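Local coordinates for periplasmic binding protein (Veillonella parvula, PDB 4MO9) that probably serves as the solute-binding component of an ABC importer, capturing a substrate, perhaps an iron complex, outside the inner membrane, at residues Q44-S56 and H315-F327. Numbering follows the deposited sequence.
Sequences QWSGAGGPFFTIS and HGLPREVFDAAVF. With TMO (trimethylamine oxide), chain B.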
ATOM      1  N   GLN A  44      13.604   3.692   3.541  1.00 29.27           N
ATOM      2  CA  GLN A  44      12.941   2.996   4.635  1.00 28.52           C
ATOM      3  C   GLN A  44      11.550   2.578   4.168  1.00 30.99           C
ATOM      4  O   GLN A  44      10.952   3.254   3.307  1.00 28.61           O
ATOM      5  CB  GLN A  44      12.808   3.899   5.863  1.00 28.79           C
ATOM      6  CG  GLN A  44      14.111   4.217   6.550  1.00 30.07           C
ATOM      7  CD  GLN A  44      14.697   3.016   7.276  1.00 31.36           C
ATOM      8  OE1 GLN A  44      15.698   2.440   6.837  1.00 35.97           O
ATOM      9  NE2 GLN A  44      14.102   2.654   8.398  1.00 27.72           N
ATOM     10  N   TRP A  45      11.051   1.485   4.741  1.00 30.14           N
ATOM     11  CA  TRP A  45       9.711   0.937   4.449  1.00 28.10           C
ATOM     12  C   TRP A  45       9.401   0.774   2.953  1.00 27.94           C
ATOM     13  O   TRP A  45       8.303   1.113   2.501  1.00 27.81           O
ATOM     14  CB  TRP A  45       8.621   1.794   5.119  1.00 26.10           C
ATOM     15  CG  TRP A  45       8.522   1.578   6.596  1.00 28.31           C
ATOM     16  CD1 TRP A  45       9.438   0.938   7.401  1.00 32.47           C
ATOM     17  CD2 TRP A  45       7.446   1.989   7.458  1.00 27.89           C
ATOM     18  NE1 TRP A  45       8.983   0.926   8.711  1.00 32.64           N
ATOM     19  CE2 TRP A  45       7.771   1.566   8.768  1.00 30.22           C
ATOM     20  CE3 TRP A  45       6.240   2.668   7.246  1.00 27.57           C
ATOM     21  CZ2 TRP A  45       6.921   1.798   9.864  1.00 31.30           C
ATOM     22  CZ3 TRP A  45       5.400   2.900   8.337  1.00 29.22           C
ATOM     23  CH2 TRP A  45       5.748   2.464   9.629  1.00 30.39           C
ATOM     24  N   SER A  46      10.351   0.240   2.189  1.00 29.47           N
ATOM     25  CA  SER A  46      10.136   0.036   0.758  1.00 31.19           C
ATOM     26  C   SER A  46       8.957  -0.901   0.487  1.00 32.50           C
ATOM     27  O   SER A  46       8.853  -1.985   1.078  1.00 31.26           O
ATOM     28  CB  SER A  46      11.413  -0.459   0.075  1.00 27.59           C
ATOM     29  OG  SER A  46      12.394   0.566   0.121  1.00 28.14           O
ATOM     30  N   GLY A  47       8.053  -0.462  -0.386  1.00 32.07           N
ATOM     31  CA  GLY A  47       6.876  -1.247  -0.700  1.00 31.32           C
ATOM     32  C   GLY A  47       5.814  -1.148   0.376  1.00 32.92           C
ATOM     33  O   GLY A  47       4.793  -1.852   0.308  1.00 32.32           O
ATOM     34  N   ALA A  48       6.044  -0.293   1.372  1.00 28.35           N
ATOM     35  CA  ALA A  48       5.114  -0.165   2.489  1.00 29.50           C
ATOM     36  C   ALA A  48       4.878   1.293   2.893  1.00 29.92           C
ATOM     37  O   ALA A  48       4.777   1.612   4.087  1.00 28.23           O
ATOM     38  CB  ALA A  48       5.614  -0.972   3.684  1.00 32.45           C
ATOM     39  N   GLY A  49       4.781   2.181   1.909  1.00 28.38           N
ATOM     40  CA  GLY A  49       4.513   3.575   2.233  1.00 27.68           C
ATOM     41  C   GLY A  49       5.761   4.418   2.404  1.00 26.90           C
ATOM     42  O   GLY A  49       5.666   5.637   2.600  1.00 29.07           O
ATOM     43  N   GLY A  50       6.935   3.791   2.330  1.00 26.04           N
ATOM     44  CA  GLY A  50       8.182   4.541   2.190  1.00 25.83           C
ATOM     45  C   GLY A  50       8.304   5.027   0.749  1.00 24.75           C
ATOM     46  O   GLY A  50       7.447   4.719  -0.084  1.00 28.66           O
ATOM     47  N   PRO A  51       9.376   5.753   0.423  1.00 26.08           N
ATOM     48  CA  PRO A  51       9.443   6.405  -0.897  1.00 24.52           C
ATOM     49  C   PRO A  51       9.765   5.481  -2.086  1.00 24.40           C
ATOM     50  O   PRO A  51       9.637   5.942  -3.215  1.00 26.56           O
ATOM     51  CB  PRO A  51      10.581   7.416  -0.718  1.00 24.93           C
ATOM     52  CG  PRO A  51      11.490   6.748   0.281  1.00 26.51           C
ATOM     53  CD  PRO A  51      10.530   6.109   1.272  1.00 25.38           C
ATOM     54  N   PHE A  52      10.150   4.225  -1.854  1.00 28.77           N
ATOM     55  CA  PHE A  52      10.651   3.371  -2.948  1.00 28.88           C
ATOM     56  C   PHE A  52       9.839   3.396  -4.244  1.00 28.15           C
ATOM     57  O   PHE A  52      10.383   3.659  -5.324  1.00 28.94           O
ATOM     58  CB  PHE A  52      10.822   1.917  -2.499  1.00 29.68           C
ATOM     59  CG  PHE A  52      11.202   0.992  -3.625  1.00 33.61           C
ATOM     60  CD1 PHE A  52      10.247   0.177  -4.231  1.00 32.57           C
ATOM     61  CD2 PHE A  52      12.513   0.957  -4.096  1.00 34.45           C
ATOM     62  CE1 PHE A  52      10.598  -0.664  -5.281  1.00 33.23           C
ATOM     63  CE2 PHE A  52      12.873   0.116  -5.148  1.00 35.52           C
ATOM     64  CZ  PHE A  52      11.906  -0.697  -5.741  1.00 33.83           C
ATOM     65  N   PHE A  53       8.544   3.103  -4.162  1.00 28.37           N
ATOM     66  CA  PHE A  53       7.725   3.079  -5.376  1.00 25.17           C
ATOM     67  C   PHE A  53       7.610   4.462  -6.004  1.00 26.39           C
ATOM     68  O   PHE A  53       7.601   4.589  -7.228  1.00 28.06           O
ATOM     69  CB  PHE A  53       6.335   2.523  -5.095  1.00 24.48           C
ATOM     70  CG  PHE A  53       6.243   1.032  -5.248  1.00 27.63           C
ATOM     71  CD1 PHE A  53       5.875   0.236  -4.178  1.00 31.14           C
ATOM     72  CD2 PHE A  53       6.530   0.428  -6.463  1.00 29.45           C
ATOM     73  CE1 PHE A  53       5.788  -1.142  -4.311  1.00 31.91           C
ATOM     74  CE2 PHE A  53       6.438  -0.956  -6.605  1.00 33.49           C
ATOM     75  CZ  PHE A  53       6.072  -1.736  -5.530  1.00 33.39           C
ATOM     76  N   THR A  54       7.503   5.499  -5.181  1.00 26.89           N
ATOM     77  CA  THR A  54       7.484   6.866  -5.722  1.00 25.66           C
ATOM     78  C   THR A  54       8.796   7.195  -6.434  1.00 26.74           C
ATOM     79  O   THR A  54       8.800   7.726  -7.559  1.00 26.37           O
ATOM     80  CB  THR A  54       7.183   7.891  -4.622  1.00 27.01           C
ATOM     81  OG1 THR A  54       5.978   7.492  -3.939  1.00 27.79           O
ATOM     82  CG2 THR A  54       7.000   9.291  -5.213  1.00 24.02           C
ATOM     83  N   ILE A  55       9.915   6.869  -5.798  1.00 25.77           N
ATOM     84  CA  ILE A  55      11.211   7.143  -6.410  1.00 26.37           C
ATOM     85  C   ILE A  55      11.357   6.393  -7.738  1.00 30.48           C
ATOM     86  O   ILE A  55      11.803   6.971  -8.740  1.00 29.59           O
ATOM     87  CB  ILE A  55      12.371   6.831  -5.433  1.00 24.56           C
ATOM     88  CG1 ILE A  55      12.298   7.780  -4.234  1.00 23.95           C
ATOM     89  CG2 ILE A  55      13.716   6.940  -6.125  1.00 25.58           C
ATOM     90  CD1 ILE A  55      13.389   7.542  -3.150  1.00 28.25           C
ATOM     91  N   SER A  56      10.949   5.122  -7.764  1.00 29.90           N
ATOM     92  CA  SER A  56      11.046   4.331  -8.988  1.00 29.27           C
ATOM     93  C   SER A  56      10.177   4.950 -10.073  1.00 30.80           C
ATOM     94  O   SER A  56      10.554   4.976 -11.240  1.00 33.10           O
ATOM     95  CB  SER A  56      10.605   2.888  -8.734  1.00 33.07           C
ATOM     96  OG  SER A  56      11.357   2.299  -7.688  1.00 34.90           O
ATOM     97  N   HIS A 315      -3.204  -6.943  -0.248  1.00 30.39           N
ATOM     98  CA  HIS A 315      -2.954  -6.270   1.035  1.00 32.48           C
ATOM     99  C   HIS A 315      -1.872  -5.193   0.969  1.00 31.86           C
ATOM    100  O   HIS A 315      -1.840  -4.277   1.803  1.00 32.09           O
ATOM    101  CB  HIS A 315      -2.578  -7.334   2.080  1.00 33.67           C
ATOM    102  CG  HIS A 315      -2.645  -6.867   3.504  1.00 36.56           C
ATOM    103  ND1 HIS A 315      -3.652  -6.057   3.982  1.00 38.11           N
ATOM    104  CD2 HIS A 315      -1.849  -7.142   4.565  1.00 37.30           C
ATOM    105  CE1 HIS A 315      -3.461  -5.832   5.272  1.00 38.03           C
ATOM    106  NE2 HIS A 315      -2.375  -6.483   5.651  1.00 38.66           N
ATOM    107  N   GLY A 316      -0.983  -5.293  -0.018  1.00 35.08           N
ATOM    108  CA  GLY A 316       0.155  -4.387  -0.098  1.00 34.78           C
ATOM    109  C   GLY A 316      -0.063  -3.201  -1.022  1.00 33.54           C
ATOM    110  O   GLY A 316       0.851  -2.417  -1.274  1.00 32.02           O
ATOM    111  N   LEU A 317      -1.275  -3.072  -1.549  1.00 31.03           N
ATOM    112  CA  LEU A 317      -1.589  -1.960  -2.433  1.00 26.54           C
ATOM    113  C   LEU A 317      -1.941  -0.637  -1.728  1.00 28.52           C
ATOM    114  O   LEU A 317      -1.623   0.426  -2.267  1.00 30.13           O
ATOM    115  CB  LEU A 317      -2.673  -2.340  -3.449  1.00 28.82           C
ATOM    116  CG  LEU A 317      -2.309  -3.388  -4.515  1.00 30.95           C
ATOM    117  CD1 LEU A 317      -3.543  -3.786  -5.333  1.00 31.47           C
ATOM    118  CD2 LEU A 317      -1.198  -2.865  -5.433  1.00 29.43           C
ATOM    119  N   PRO A 318      -2.595  -0.683  -0.541  1.00 25.94           N
ATOM    120  CA  PRO A 318      -2.866   0.578   0.165  1.00 25.45           C
ATOM    121  C   PRO A 318      -1.623   1.313   0.687  1.00 27.21           C
ATOM    122  O   PRO A 318      -0.504   0.799   0.602  1.00 26.25           O
ATOM    123  CB  PRO A 318      -3.700   0.131   1.364  1.00 29.99           C
ATOM    124  CG  PRO A 318      -4.436  -1.091   0.856  1.00 28.26           C
ATOM    125  CD  PRO A 318      -3.365  -1.798   0.048  1.00 28.80           C
ATOM    126  N   ARG A 319      -1.855   2.490   1.264  1.00 25.61           N
ATOM    127  CA  ARG A 319      -0.790   3.371   1.765  1.00 26.97           C
ATOM    128  C   ARG A 319       0.398   3.472   0.803  1.00 25.60           C
ATOM    129  O   ARG A 319       1.567   3.447   1.221  1.00 25.98           O
ATOM    130  CB  ARG A 319      -0.372   3.040   3.225  1.00 28.74           C
ATOM    131  CG  ARG A 319      -0.076   1.564   3.578  1.00 33.29           C
ATOM    132  CD  ARG A 319       1.355   1.122   3.215  1.00 35.74           C
ATOM    133  NE  ARG A 319       1.646  -0.261   3.629  1.00 37.41           N
ATOM    134  CZ  ARG A 319       1.603  -1.313   2.813  1.00 43.21           C
ATOM    135  NH1 ARG A 319       1.277  -1.150   1.531  1.00 43.08           N
ATOM    136  NH2 ARG A 319       1.885  -2.533   3.270  1.00 43.53           N
ATOM    137  N   GLU A 320       0.090   3.625  -0.486  1.00 23.33           N
ATOM    138  CA  GLU A 320       1.133   3.737  -1.506  1.00 28.21           C
ATOM    139  C   GLU A 320       0.757   4.686  -2.627  1.00 29.42           C
ATOM    140  O   GLU A 320      -0.422   5.035  -2.807  1.00 25.84           O
ATOM    141  CB  GLU A 320       1.480   2.364  -2.114  1.00 28.59           C
ATOM    142  CG  GLU A 320       2.689   1.656  -1.473  1.00 28.85           C
ATOM    143  CD  GLU A 320       4.002   2.434  -1.621  1.00 31.82           C
ATOM    144  OE1 GLU A 320       4.043   3.450  -2.373  1.00 30.31           O
ATOM    145  OE2 GLU A 320       5.010   2.018  -0.991  1.00 29.63           O
ATOM    146  N   VAL A 321       1.772   5.064  -3.396  1.00 29.14           N
ATOM    147  CA  VAL A 321       1.605   6.016  -4.485  1.00 30.26           C
ATOM    148  C   VAL A 321       0.605   5.514  -5.527  1.00 32.25           C
ATOM    149  O   VAL A 321      -0.067   6.325  -6.177  1.00 31.80           O
ATOM    150  CB  VAL A 321       2.971   6.363  -5.138  1.00 29.75           C
ATOM    151  CG1 VAL A 321       3.584   5.109  -5.800  1.00 28.69           C
ATOM    152  CG2 VAL A 321       2.825   7.506  -6.146  1.00 28.22           C
ATOM    153  N   PHE A 322       0.486   4.190  -5.680  1.00 28.28           N
ATOM    154  CA  PHE A 322      -0.431   3.635  -6.668  1.00 30.05           C
ATOM    155  C   PHE A 322      -1.791   3.191  -6.087  1.00 30.68           C
ATOM    156  O   PHE A 322      -2.546   2.474  -6.761  1.00 30.94           O
ATOM    157  CB  PHE A 322       0.227   2.472  -7.453  1.00 31.62           C
ATOM    158  CG  PHE A 322       0.901   1.428  -6.578  1.00 33.14           C
ATOM    159  CD1 PHE A 322       0.308   0.990  -5.392  1.00 33.20           C
ATOM    160  CD2 PHE A 322       2.125   0.871  -6.955  1.00 35.10           C
ATOM    161  CE1 PHE A 322       0.929   0.032  -4.589  1.00 32.66           C
ATOM    162  CE2 PHE A 322       2.752  -0.092  -6.160  1.00 33.39           C
ATOM    163  CZ  PHE A 322       2.152  -0.509  -4.972  1.00 35.87           C
ATOM    164  N   ASP A 323      -2.112   3.608  -4.858  1.00 31.55           N
ATOM    165  CA  ASP A 323      -3.312   3.079  -4.188  1.00 30.97           C
ATOM    166  C   ASP A 323      -4.644   3.630  -4.703  1.00 32.78           C
ATOM    167  O   ASP A 323      -5.706   3.233  -4.216  1.00 29.65           O
ATOM    168  CB  ASP A 323      -3.219   3.107  -2.638  1.00 24.73           C
ATOM    169  CG  ASP A 323      -3.433   4.492  -2.024  1.00 28.36           C
ATOM    170  OD1 ASP A 323      -3.923   5.448  -2.684  1.00 27.66           O
ATOM    171  OD2 ASP A 323      -3.087   4.634  -0.826  1.00 29.46           O
ATOM    172  N   ALA A 324      -4.589   4.523  -5.692  1.00 30.60           N
ATOM    173  CA  ALA A 324      -5.814   4.992  -6.344  1.00 30.07           C
ATOM    174  C   ALA A 324      -6.601   3.804  -6.877  1.00 29.85           C
ATOM    175  O   ALA A 324      -7.836   3.830  -6.924  1.00 27.93           O
ATOM    176  CB  ALA A 324      -5.485   5.950  -7.481  1.00 29.03           C
ATOM    177  N   ALA A 325      -5.881   2.763  -7.289  1.00 28.64           N
ATOM    178  CA  ALA A 325      -6.527   1.539  -7.768  1.00 29.85           C
ATOM    179  C   ALA A 325      -7.363   0.867  -6.678  1.00 28.93           C
ATOM    180  O   ALA A 325      -8.365   0.197  -6.976  1.00 28.63           O
ATOM    181  CB  ALA A 325      -5.495   0.569  -8.317  1.00 29.42           C
ATOM    182  N   VAL A 326      -6.946   1.016  -5.424  1.00 28.00           N
ATOM    183  CA  VAL A 326      -7.695   0.417  -4.317  1.00 28.38           C
ATOM    184  C   VAL A 326      -8.982   1.200  -4.078  1.00 29.02           C
ATOM    185  O   VAL A 326     -10.044   0.611  -3.849  1.00 28.01           O
ATOM    186  CB  VAL A 326      -6.876   0.398  -3.023  1.00 29.87           C
ATOM    187  CG1 VAL A 326      -7.700  -0.179  -1.885  1.00 27.88           C
ATOM    188  CG2 VAL A 326      -5.610  -0.427  -3.213  1.00 29.21           C
ATOM    189  N   PHE A 327      -8.886   2.525  -4.126  1.00 25.31           N
ATOM    190  CA  PHE A 327     -10.072   3.380  -4.006  1.00 26.96           C
ATOM    191  C   PHE A 327     -11.094   2.983  -5.069  1.00 28.32           C
ATOM    192  O   PHE A 327     -12.283   2.832  -4.777  1.00 28.59           O
ATOM    193  CB  PHE A 327      -9.699   4.869  -4.173  1.00 25.86           C
ATOM    194  CG  PHE A 327      -9.172   5.527  -2.920  1.00 27.63           C
ATOM    195  CD1 PHE A 327      -7.821   5.453  -2.596  1.00 27.79           C
ATOM    196  CD2 PHE A 327     -10.015   6.265  -2.093  1.00 30.31           C
ATOM    197  CE1 PHE A 327      -7.318   6.081  -1.455  1.00 29.15           C
ATOM    198  CE2 PHE A 327      -9.520   6.908  -0.935  1.00 31.94           C
ATOM    199  CZ  PHE A 327      -8.163   6.818  -0.623  1.00 29.67           C
TER
HETATM  200  CAA TMO B 401       5.779  -3.907   7.352  1.00 66.62           C
HETATM  201  NAC TMO B 401       6.637  -2.766   7.696  1.00 68.03           N
HETATM  202  CAD TMO B 401       7.625  -3.176   8.705  1.00 67.35           C
HETATM  203  CAB TMO B 401       7.371  -2.331   6.503  1.00 67.43           C
HETATM  204  OAE TMO B 401       5.923  -1.829   8.135  1.00 67.32           O
HETATM  205  O   HOH W   1       7.561   2.209  -1.440  1.00 24.86           O
HETATM  206  O   HOH W   2       3.564  -3.347  -1.551  1.00 36.42           O
HETATM  207  O   HOH W   3       2.941   0.225   6.081  1.00 47.08           O
HETATM  208  O   HOH W   4       6.206   5.221  -2.539  1.00 26.83           O
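The ring of F53 receives the edge of F322 on one face, CE2 standing 3.5 Å above the plane over its centre; F52 borders the opposite face near the rim, and E320 OE2 lies at the edge, in plane. The two phenyl planes meet at 58° in an edge-to-face pair. The guanidinium of R319 spreads one face over A48 CA, while G316 O lies at its edge. Bent at chi2 (83°), the arginine chain folds back so that NH1 donates to P318 O (2.8 Å) and weakly to G316 O, and a water joins NE to A48 O.

Between these layers E320 reaches across with its carboxylate nearly perpendicular to the F53 ring. G49 N donates to OE2 (2.9 Å, 159°) from well above the carboxylate plane. The other oxygen, OE1, turns its anti lone pair to V321 N (3.0 Å), so the N-H of the following residue holds the head of the side chain. Two waters complete the grip: one links OE2 to G47 N, G50 O and F53 N; the second ties OE1 to G50 O and T54 N of helix 52-59. The buried carboxylate is thus held by backbone N-H groups and water, an environment that may favour its charged form. G49 CA packs 3.1 Å from R319 O, close quarters suited to glycine. Beyond, V321 CB touches T54 OG1, whose hydroxyl bonds to Y149, and V321 CG1 meets F53 CB.

W45, next to this junction, places one ring face beneath OAE of trimethylamine oxide, and A48 CB touches the same ligand; S73 and R78 complete its pocket. Loops following strands 41-42 and 310-313, from separate sheets, therefore meet beside the interlobe cleft, as in TroA-like periplasmic binding proteins.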